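Local coordinates for uncharacterized protein (Bacteroides ovatus, PDB 3NQK) that is of unknown function but is built largely of beta strands, with a C-terminal part of the BT_3044-like family, at residues 195-200 against 221-226; 215-220 against 238-243; 273-278 against 294-299. One frame throughout, in Å; residues are numbered along the deposited sequence.

Contact 1: residues 195-200 against 221-226; sequences DNNSIF and NVHFKE
I199 and V222 form a hydrogen-bonded pair between antiparallel strands 198-202 and 219-224, neighbours in the large antiparallel sheet of the BT_3044-like region. V222 N lies 2.7 Å from I199 O, and I199 N returns a bond of 3.0 Å to V222 O. Farther along, F224 N donates to N197 O at 3.1 Å. The side of I199 and V222 is tightly packed: with chi1 of I199 at 65°, CG1 stands between the backbone N and the carbonyl carbon and comes to 4.1 Å from V222 CB, the two side chains running side by side in the same direction. I199 CD1 meets the edge of the F224 ring, 3.9 Å from CE1. Y160 stacks on that ring and Y251 meets it edge-to-face, so aromatic groups close in around this side. The face of S198, F200, N221 and H223 is more polar, and its N221 and H223 are partly exposed, though F200 is buried against Y192 and K219. N221 ND2 bonds to D235. D195 OD1 accepts from N197 N in an Asx turn and, weakly, from S198 OG. That hydroxyl oxygen also accepts from H223 ND1 at 2.9 Å, lying 18° out of the imidazole plane.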
loop_
_atom_site.group_PDB
_atom_site.type_symbol
_atom_site.label_atom_id
_atom_site.label_comp_id
_atom_site.label_asym_id
_atom_site.label_seq_id
_atom_site.Cartn_x
_atom_site.Cartn_y
_atom_site.Cartn_z
ATOM N N ASP A 195 -18.763 11.129 -11.288
ATOM C CA ASP A 195 -18.832 10.990 -9.816
ATOM C C ASP A 195 -18.502 9.529 -9.413
ATOM O O ASP A 195 -17.925 8.782 -10.216
ATOM C CB ASP A 195 -20.189 11.457 -9.274
ATOM C CG ASP A 195 -21.341 10.613 -9.767
ATOM O OD1 ASP A 195 -21.098 9.485 -10.241
ATOM O OD2 ASP A 195 -22.508 11.057 -9.629
ATOM N N ASN A 196 -18.862 9.121 -8.197
ATOM C CA ASN A 196 -18.414 7.799 -7.681
ATOM C C ASN A 196 -18.907 6.620 -8.485
ATOM O O ASN A 196 -18.257 5.570 -8.502
ATOM C CB ASN A 196 -18.785 7.613 -6.199
ATOM C CG ASN A 196 -20.229 7.884 -5.930
ATOM O OD1 ASN A 196 -20.769 8.929 -6.330
ATOM N ND2 ASN A 196 -20.875 6.969 -5.241
ATOM N N ASN A 197 -20.044 6.781 -9.162
ATOM C CA ASN A 197 -20.600 5.698 -9.968
ATOM C C ASN A 197 -21.139 6.155 -11.354
ATOM O O ASN A 197 -21.988 5.492 -11.955
ATOM C CB ASN A 197 -21.682 4.986 -9.185
ATOM C CG ASN A 197 -22.707 5.924 -8.649
ATOM O OD1 ASN A 197 -22.878 7.047 -9.162
ATOM N ND2 ASN A 197 -23.414 5.494 -7.595
ATOM N N SER A 198 -20.603 7.256 -11.863
ATOM C CA SER A 198 -20.972 7.743 -13.182
ATOM C C SER A 198 -19.744 8.179 -13.940
ATOM O O SER A 198 -18.795 8.674 -13.358
ATOM C CB SER A 198 -21.961 8.920 -13.074
ATOM O OG SER A 198 -23.111 8.562 -12.315
ATOM N N ILE A 199 -19.768 7.992 -15.246
ATOM C CA ILE A 199 -18.665 8.391 -16.099
ATOM C C ILE A 199 -19.249 8.939 -17.359
ATOM O O ILE A 199 -20.485 8.936 -17.525
ATOM C CB ILE A 199 -17.764 7.189 -16.448
ATOM C CG1 ILE A 199 -18.532 6.170 -17.296
ATOM C CG2 ILE A 199 -17.223 6.514 -15.157
ATOM C CD1 ILE A 199 -17.754 4.862 -17.536
ATOM N N PHE A 200 -18.396 9.419 -18.271
ATOM C CA PHE A 200 -18.884 9.802 -19.587
ATOM C C PHE A 200 -17.914 9.423 -20.667
ATOM O O PHE A 200 -16.731 9.264 -20.416
ATOM C CB PHE A 200 -19.227 11.317 -19.659
ATOM C CG PHE A 200 -18.015 12.226 -19.787
ATOM C CD1 PHE A 200 -17.320 12.313 -20.974
ATOM C CD2 PHE A 200 -17.610 13.017 -18.728
ATOM C CE1 PHE A 200 -16.198 13.134 -21.081
ATOM C CE2 PHE A 200 -16.491 13.833 -18.834
ATOM C CZ PHE A 200 -15.787 13.878 -20.005
ATOM N N ASN A 221 -23.336 10.864 -20.596
ATOM C CA ASN A 221 -23.218 10.503 -19.190
ATOM C C ASN A 221 -23.770 9.112 -18.965
ATOM O O ASN A 221 -24.845 8.779 -19.458
ATOM C CB ASN A 221 -23.962 11.508 -18.306
ATOM C CG ASN A 221 -23.334 12.894 -18.336
ATOM O OD1 ASN A 221 -22.116 13.036 -18.288
ATOM N ND2 ASN A 221 -24.174 13.926 -18.427
ATOM N N VAL A 222 -23.034 8.302 -18.221
ATOM C CA VAL A 222 -23.402 6.918 -17.999
ATOM C C VAL A 222 -23.396 6.591 -16.515
ATOM O O VAL A 222 -22.368 6.689 -15.856
ATOM C CB VAL A 222 -22.425 5.997 -18.709
ATOM C CG1 VAL A 222 -22.775 4.546 -18.457
ATOM C CG2 VAL A 222 -22.420 6.297 -20.185
ATOM N N HIS A 223 -24.536 6.184 -15.990
ATOM C CA HIS A 223 -24.647 5.909 -14.563
ATOM C C HIS A 223 -24.891 4.434 -14.331
ATOM O O HIS A 223 -25.775 3.832 -14.953
ATOM C CB HIS A 223 -25.767 6.745 -13.955
ATOM C CG HIS A 223 -26.059 6.423 -12.527
ATOM N ND1 HIS A 223 -25.169 6.683 -11.509
ATOM C CD2 HIS A 223 -27.171 5.927 -11.938
ATOM C CE1 HIS A 223 -25.706 6.322 -10.358
ATOM N NE2 HIS A 223 -26.919 5.857 -10.592
ATOM N N PHE A 224 -24.089 3.838 -13.456
ATOM C CA PHE A 224 -24.200 2.413 -13.174
ATOM C C PHE A 224 -25.154 2.176 -12.025
ATOM O O PHE A 224 -24.909 2.614 -10.921
ATOM C CB PHE A 224 -22.836 1.839 -12.843
ATOM C CG PHE A 224 -21.927 1.763 -14.002
ATOM C CD1 PHE A 224 -21.289 2.881 -14.461
ATOM C CD2 PHE A 224 -21.700 0.570 -14.635
ATOM C CE1 PHE A 224 -20.443 2.815 -15.545
ATOM C CE2 PHE A 224 -20.823 0.492 -15.723
ATOM C CZ PHE A 224 -20.207 1.599 -16.170
ATOM N N LYS A 225 -26.236 1.456 -12.285
ATOM C CA LYS A 225 -27.245 1.216 -11.255
ATOM C C LYS A 225 -27.032 -0.123 -10.535
ATOM O O LYS A 225 -26.330 -1.014 -11.032
ATOM C CB LYS A 225 -28.663 1.302 -11.844
ATOM C CG LYS A 225 -29.078 2.730 -12.246
ATOM C CD LYS A 225 -30.602 2.863 -12.455
ATOM C CE LYS A 225 -31.060 2.100 -13.682
ATOM N NZ LYS A 225 -32.504 2.284 -13.950
ATOM N N GLU A 226 -27.661 -0.249 -9.365
ATOM C CA GLU A 226 -27.489 -1.417 -8.495
ATOM C C GLU A 226 -27.955 -2.722 -9.184
ATOM O O GLU A 226 -27.389 -3.793 -8.950
ATOM C CB GLU A 226 -28.269 -1.200 -7.174
ATOM C CG GLU A 226 -27.542 -1.696 -5.896
ATOM C CD GLU A 226 -26.351 -0.784 -5.479
ATOM O OE1 GLU A 226 -25.911 0.060 -6.298
ATOM O OE2 GLU A 226 -25.859 -0.926 -4.333
#

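Contact 2: residues 215-220 against 238-243; sequences RKKYKI and SNEMEF
K217 and M241 are joined through a bound water, and no direct hydrogen bond links 215-220 to 238-243. The water donates to K217 O at 2.9 Å and accepts from M241 N at 2.8 Å. The loop 238-243, between strands 230-234 and 244-257, packs on the start of strand 219-224, and M241 is also backbone-bonded to Q278 of strand 264-279. M241, modelled as selenomethionine, puts CB by CD1 of Y218 and SE 5.3 Å from the centroid of the Y218 ring, an oblique Met-aromatic contact 71° off the ring normal. T281 OG1 and F280 N hold the Y218 hydroxyl. The methyl CE of M241 continues to I220, 4.0 Å from CG1. CG of F243 is anti to the backbone N (chi1 176°), which starts the ring toward I220; the two side chains cross at about a right angle, I220 CD1 3.7 Å from F243 CE1. An alanine in place of I220 would probably open a gap beside F243 CE1 and M241 CE, leaving the phenyl ring freer to shift. N239 OD1 accepts from F243 N, and N239 ND2 bonds to F243 O, bracketing the type I turn 239-242. K217 NZ and E240 OE1 form a salt bridge of 3.5 Å. The chemistry implies a mainly apolar join, the M241 methyl also packed against backbone carbonyls, with water bridging two backbone groups and charge at the margin.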
loop_
_atom_site.group_PDB
_atom_site.type_symbol
_atom_site.label_atom_id
_atom_site.label_comp_id
_atom_site.label_asym_id
_atom_site.label_seq_id
_atom_site.Cartn_x
_atom_site.Cartn_y
_atom_site.Cartn_z
ATOM N N ARG A 215 -16.128 19.397 -28.685
ATOM C CA ARG A 215 -16.106 18.027 -28.167
ATOM C C ARG A 215 -17.022 17.860 -26.944
ATOM O O ARG A 215 -17.644 16.823 -26.781
ATOM C CB ARG A 215 -14.662 17.504 -27.921
ATOM C CG ARG A 215 -14.199 17.488 -26.523
ATOM C CD ARG A 215 -12.931 16.612 -26.368
ATOM N NE ARG A 215 -11.719 17.260 -26.898
ATOM C CZ ARG A 215 -10.633 17.567 -26.174
ATOM N NH1 ARG A 215 -10.563 17.261 -24.879
ATOM N NH2 ARG A 215 -9.591 18.133 -26.765
ATOM N N LYS A 216 -17.190 18.910 -26.159
ATOM C CA LYS A 216 -18.027 18.808 -24.980
ATOM C C LYS A 216 -19.463 18.485 -25.365
ATOM O O LYS A 216 -20.187 17.846 -24.612
ATOM C CB LYS A 216 -17.954 20.097 -24.099
ATOM C CG LYS A 216 -18.547 21.390 -24.706
ATOM C CD LYS A 216 -18.462 22.587 -23.663
ATOM C CE LYS A 216 -18.731 23.973 -24.323
ATOM N N LYS A 217 -19.844 18.854 -26.570
ATOM C CA LYS A 217 -21.208 18.651 -27.014
ATOM C C LYS A 217 -21.566 17.181 -27.235
ATOM O O LYS A 217 -22.717 16.827 -27.196
ATOM C CB LYS A 217 -21.482 19.497 -28.268
ATOM C CG LYS A 217 -21.636 21.016 -27.927
ATOM C CD LYS A 217 -21.878 21.904 -29.147
ATOM C CE LYS A 217 -22.251 23.350 -28.718
ATOM N NZ LYS A 217 -23.388 23.370 -27.700
ATOM N N TYR A 218 -20.561 16.322 -27.349
ATOM C CA TYR A 218 -20.789 14.899 -27.617
ATOM C C TYR A 218 -20.644 13.997 -26.385
ATOM O O TYR A 218 -20.638 12.773 -26.517
ATOM C CB TYR A 218 -19.842 14.423 -28.722
ATOM C CG TYR A 218 -20.046 15.146 -30.046
ATOM C CD1 TYR A 218 -21.069 14.787 -30.904
ATOM C CD2 TYR A 218 -19.228 16.184 -30.416
ATOM C CE1 TYR A 218 -21.262 15.447 -32.099
ATOM C CE2 TYR A 218 -19.407 16.849 -31.624
ATOM C CZ TYR A 218 -20.426 16.493 -32.446
ATOM O OH TYR A 218 -20.611 17.176 -33.647
ATOM N N LYS A 219 -20.585 14.586 -25.192
ATOM C CA LYS A 219 -20.480 13.782 -23.948
ATOM C C LYS A 219 -21.748 12.968 -23.709
ATOM O O LYS A 219 -22.848 13.480 -23.842
ATOM C CB LYS A 219 -20.226 14.690 -22.720
ATOM C CG LYS A 219 -18.842 15.381 -22.697
ATOM C CD LYS A 219 -18.798 16.598 -21.718
ATOM C CE LYS A 219 -18.064 16.295 -20.421
ATOM N NZ LYS A 219 -17.850 17.535 -19.601
ATOM N N ILE A 220 -21.580 11.702 -23.346
ATOM C CA ILE A 220 -22.696 10.854 -22.945
ATOM C C ILE A 220 -22.472 10.420 -21.501
ATOM O O ILE A 220 -21.514 9.722 -21.212
ATOM C CB ILE A 220 -22.788 9.584 -23.806
ATOM C CG1 ILE A 220 -22.824 9.927 -25.281
ATOM C CG2 ILE A 220 -24.021 8.776 -23.428
ATOM C CD1 ILE A 220 -22.862 8.720 -26.159
ATOM N N SER A 238 -29.564 20.701 -24.409
ATOM C CA SER A 238 -30.369 20.955 -25.646
ATOM C C SER A 238 -30.205 19.846 -26.683
ATOM O O SER A 238 -30.760 19.921 -27.773
ATOM C CB SER A 238 -30.025 22.319 -26.270
ATOM O OG SER A 238 -28.731 22.323 -26.832
ATOM N N ASN A 239 -29.426 18.833 -26.335
ATOM C CA ASN A 239 -29.225 17.667 -27.187
ATOM C C ASN A 239 -29.020 18.016 -28.665
ATOM O O ASN A 239 -29.702 17.499 -29.520
ATOM C CB ASN A 239 -30.406 16.713 -27.036
ATOM C CG ASN A 239 -30.109 15.328 -27.569
ATOM O OD1 ASN A 239 -29.012 15.055 -28.037
ATOM N ND2 ASN A 239 -31.093 14.453 -27.511
ATOM N N GLU A 240 -28.041 18.863 -28.954
ATOM C CA GLU A 240 -27.780 19.272 -30.335
ATOM C C GLU A 240 -27.314 18.087 -31.197
ATOM O O GLU A 240 -27.629 18.022 -32.397
ATOM C CB GLU A 240 -26.754 20.404 -30.384
ATOM C CG GLU A 240 -26.754 21.175 -31.711
ATOM C CD GLU A 240 -25.869 22.426 -31.686
ATOM O OE1 GLU A 240 -25.214 22.691 -30.636
ATOM O OE2 GLU A 240 -25.811 23.129 -32.731
HETATM N N MSE A 241 -26.619 17.126 -30.582
HETATM C CA MSE A 241 -26.177 15.938 -31.308
HETATM C C MSE A 241 -27.320 14.953 -31.545
HETATM O O MSE A 241 -27.111 13.902 -32.130
HETATM C CB MSE A 241 -25.026 15.231 -30.577
HETATM C CG MSE A 241 -25.403 14.540 -29.289
HETATM SE SE MSE A 241 -24.110 13.156 -28.819
HETATM C CE MSE A 241 -24.348 13.234 -26.923
ATOM N N GLU A 242 -28.528 15.307 -31.100
ATOM C CA GLU A 242 -29.704 14.456 -31.279
ATOM C C GLU A 242 -29.420 13.011 -30.812
ATOM O O GLU A 242 -29.667 12.037 -31.547
ATOM C CB GLU A 242 -30.178 14.459 -32.755
ATOM C CG GLU A 242 -30.693 15.844 -33.296
ATOM C CD GLU A 242 -31.938 16.375 -32.536
ATOM O OE1 GLU A 242 -32.830 15.561 -32.166
ATOM O OE2 GLU A 242 -32.024 17.607 -32.322
ATOM N N PHE A 243 -28.892 12.886 -29.600
ATOM C CA PHE A 243 -28.671 11.597 -29.010
ATOM C C PHE A 243 -29.984 10.922 -28.756
ATOM O O PHE A 243 -30.937 11.558 -28.322
ATOM C CB PHE A 243 -27.938 11.743 -27.698
ATOM C CG PHE A 243 -27.759 10.453 -26.962
ATOM C CD1 PHE A 243 -26.718 9.589 -27.293
ATOM C CD2 PHE A 243 -28.614 10.106 -25.913
ATOM C CE1 PHE A 243 -26.527 8.391 -26.593
ATOM C CE2 PHE A 243 -28.429 8.912 -25.205
ATOM C CZ PHE A 243 -27.391 8.052 -25.551
HETATM O O HOH W 1 -25.196 17.889 -28.241
#

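Contact 3: residues 273-278 against 294-299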
loop_
_atom_site.group_PDB
_atom_site.type_symbol
_atom_site.label_atom_id
_atom_site.label_comp_id
_atom_site.label_asym_id
_atom_site.label_seq_id
_atom_site.Cartn_x
_atom_site.Cartn_y
_atom_site.Cartn_z
ATOM N N PHE A 273 -24.798 -1.571 -25.218
ATOM C CA PHE A 273 -25.618 -0.428 -25.530
ATOM C C PHE A 273 -25.830 -0.272 -27.005
ATOM O O PHE A 273 -25.143 -0.879 -27.809
ATOM C CB PHE A 273 -24.929 0.817 -25.012
ATOM C CG PHE A 273 -23.523 0.969 -25.511
ATOM C CD1 PHE A 273 -22.470 0.426 -24.814
ATOM C CD2 PHE A 273 -23.267 1.581 -26.714
ATOM C CE1 PHE A 273 -21.185 0.539 -25.284
ATOM C CE2 PHE A 273 -21.968 1.700 -27.190
ATOM C CZ PHE A 273 -20.938 1.183 -26.480
ATOM N N GLU A 274 -26.737 0.620 -27.352
ATOM C CA GLU A 274 -27.036 0.925 -28.727
ATOM C C GLU A 274 -27.693 2.272 -28.770
ATOM O O GLU A 274 -28.603 2.528 -28.011
ATOM C CB GLU A 274 -27.960 -0.135 -29.306
ATOM C CG GLU A 274 -28.371 0.114 -30.773
ATOM C CD GLU A 274 -29.049 -1.115 -31.425
ATOM O OE1 GLU A 274 -29.622 -1.966 -30.684
ATOM O OE2 GLU A 274 -28.997 -1.220 -32.672
ATOM N N TYR A 275 -27.200 3.166 -29.620
ATOM C CA TYR A 275 -27.792 4.515 -29.718
ATOM C C TYR A 275 -27.558 5.177 -31.057
ATOM O O TYR A 275 -26.744 4.729 -31.854
ATOM C CB TYR A 275 -27.253 5.422 -28.602
ATOM C CG TYR A 275 -25.738 5.658 -28.627
ATOM C CD1 TYR A 275 -25.169 6.600 -29.467
ATOM C CD2 TYR A 275 -24.904 4.988 -27.750
ATOM C CE1 TYR A 275 -23.774 6.829 -29.462
ATOM C CE2 TYR A 275 -23.540 5.202 -27.735
ATOM C CZ TYR A 275 -22.974 6.124 -28.583
ATOM O OH TYR A 275 -21.588 6.329 -28.540
ATOM N N ASP A 276 -28.285 6.254 -31.291
ATOM C CA ASP A 276 -28.077 7.085 -32.458
ATOM C C ASP A 276 -27.549 8.412 -32.011
ATOM O O ASP A 276 -27.880 8.871 -30.913
ATOM C CB ASP A 276 -29.404 7.338 -33.191
ATOM C CG ASP A 276 -29.869 6.155 -34.007
ATOM O OD1 ASP A 276 -29.019 5.337 -34.426
ATOM O OD2 ASP A 276 -31.095 6.080 -34.278
ATOM N N PHE A 277 -26.765 9.061 -32.878
ATOM C CA PHE A 277 -26.395 10.466 -32.695
ATOM C C PHE A 277 -25.919 11.052 -33.996
ATOM O O PHE A 277 -25.751 10.345 -34.978
ATOM C CB PHE A 277 -25.326 10.616 -31.635
ATOM C CG PHE A 277 -23.939 10.414 -32.137
ATOM C CD1 PHE A 277 -23.438 9.138 -32.329
ATOM C CD2 PHE A 277 -23.100 11.498 -32.342
ATOM C CE1 PHE A 277 -22.126 8.944 -32.769
ATOM C CE2 PHE A 277 -21.789 11.313 -32.795
ATOM C CZ PHE A 277 -21.307 10.038 -33.004
ATOM N N GLN A 278 -25.725 12.358 -34.008
ATOM C CA GLN A 278 -25.288 13.072 -35.212
ATOM C C GLN A 278 -24.036 13.832 -34.928
ATOM O O GLN A 278 -23.895 14.415 -33.847
ATOM C CB GLN A 278 -26.355 14.070 -35.656
ATOM C CG GLN A 278 -27.666 13.450 -35.979
ATOM C CD GLN A 278 -28.641 14.430 -36.603
ATOM O OE1 GLN A 278 -28.505 15.666 -36.461
ATOM N NE2 GLN A 278 -29.629 13.897 -37.296
ATOM N N TYR A 294 -25.232 8.635 -37.069
ATOM C CA TYR A 294 -24.600 7.345 -36.881
ATOM C C TYR A 294 -25.405 6.487 -35.964
ATOM O O TYR A 294 -25.980 6.972 -35.009
ATOM C CB TYR A 294 -23.201 7.498 -36.292
ATOM C CG TYR A 294 -22.215 8.255 -37.167
ATOM C CD1 TYR A 294 -21.596 7.645 -38.250
ATOM C CD2 TYR A 294 -21.844 9.542 -36.851
ATOM C CE1 TYR A 294 -20.688 8.343 -39.036
ATOM C CE2 TYR A 294 -20.935 10.235 -37.609
ATOM C CZ TYR A 294 -20.366 9.651 -38.698
ATOM O OH TYR A 294 -19.466 10.385 -39.444
ATOM N N ARG A 295 -25.428 5.190 -36.250
ATOM C CA ARG A 295 -25.936 4.222 -35.318
ATOM C C ARG A 295 -24.750 3.551 -34.650
ATOM O O ARG A 295 -23.881 3.025 -35.329
ATOM C CB ARG A 295 -26.773 3.173 -36.037
ATOM C CG ARG A 295 -27.140 1.949 -35.160
ATOM C CD ARG A 295 -28.034 2.341 -34.025
ATOM N NE ARG A 295 -29.327 2.787 -34.514
ATOM C CZ ARG A 295 -30.354 1.979 -34.758
ATOM N NH1 ARG A 295 -30.259 0.677 -34.515
ATOM N NH2 ARG A 295 -31.484 2.477 -35.227
ATOM N N VAL A 296 -24.702 3.599 -33.321
ATOM C CA VAL A 296 -23.613 2.961 -32.549
ATOM C C VAL A 296 -24.176 1.761 -31.831
ATOM O O VAL A 296 -25.175 1.876 -31.126
ATOM C CB VAL A 296 -23.054 3.901 -31.484
ATOM C CG1 VAL A 296 -21.830 3.277 -30.814
ATOM C CG2 VAL A 296 -22.709 5.250 -32.079
ATOM N N ALA A 297 -23.547 0.608 -31.985
ATOM C CA ALA A 297 -24.075 -0.604 -31.361
ATOM C C ALA A 297 -22.987 -1.591 -31.028
ATOM O O ALA A 297 -22.097 -1.831 -31.834
ATOM C CB ALA A 297 -25.098 -1.256 -32.267
ATOM N N GLY A 298 -23.097 -2.206 -29.844
ATOM C CA GLY A 298 -22.178 -3.268 -29.425
ATOM C C GLY A 298 -21.843 -3.205 -27.943
ATOM O O GLY A 298 -22.716 -2.927 -27.099
ATOM N N SER A 299 -20.578 -3.450 -27.624
ATOM C CA SER A 299 -20.115 -3.385 -26.249
ATOM C C SER A 299 -18.684 -2.890 -26.148
ATOM O O SER A 299 -17.945 -2.880 -27.118
ATOM C CB SER A 299 -20.202 -4.755 -25.602
ATOM O OG SER A 299 -19.345 -5.682 -26.262
#
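R295 reaches across the strand pair to E274 and D276, forming a salt-bridge network of two hydrogen-bonded ion pairs. Its NE donates to D276 OD1 at 2.6 Å; the oxygen lies in the guanidinium plane and is met on its syn side, but 33° out of the carboxylate plane. NH1 donates to E274 OE2 at 2.9 Å from above that carboxylate, which is turned steeply against the guanidinium. The arginine chain bends at chi2 and chi3 (65° and 66°), with CD 3.5 Å from Y275 O. On the other face, V296 sits among aromatic rings. Its CB lies over the face of the Y275 ring, 3.7 Å from the centroid, in a CH-pi contact. CG2 of V296 meets the edge of the F277 ring, 3.8 Å from CE1, and CG1 meets the edge of the F273 ring, 4.0 Å from CE2. F277 and Y294 pair obliquely. Six backbone hydrogen bonds set this register, from F277 with Y294 to F273 with G298; at the backbone angles of G298 a side chain would collide with the preceding carbonyl, so glycine suits the corner where the strand turns. Farther out, Y174 OH bonds weakly to D276 OD2 and R295 NH2, while I246 packs against both acids and the arginine. Y275 OH is fixed by G204 N. Strands 244-257 and 169-175 flank the pair and continue its backbone bonding. Strands 244-257, 264-279 and 292-307, each antiparallel to the next in chain order, form an up-and-down beta meander within the large C-terminal sheet.

All three contacts lie within the BT_3044-like C-terminal region and reach its large antiparallel sheet. Contacts 1 and 2 share strand 219-224, their centres about 17 Å apart, and their segments alternate along the chain; contact 3 follows both. Contact 2 is the go-between: F200 CB of contact 1 packs on I220 O, and M241 O and Q278 N of contact 3 are 2.8 Å apart, a probable hydrogen bond. F243 and I220 also pack on Y275. Contacts 2 and 3 have centres about 13 Å apart, whereas contacts 1 and 3 do not touch, nearest atoms about 7 Å apart. The loop 238-243 thus bridges separate parts of the sheet.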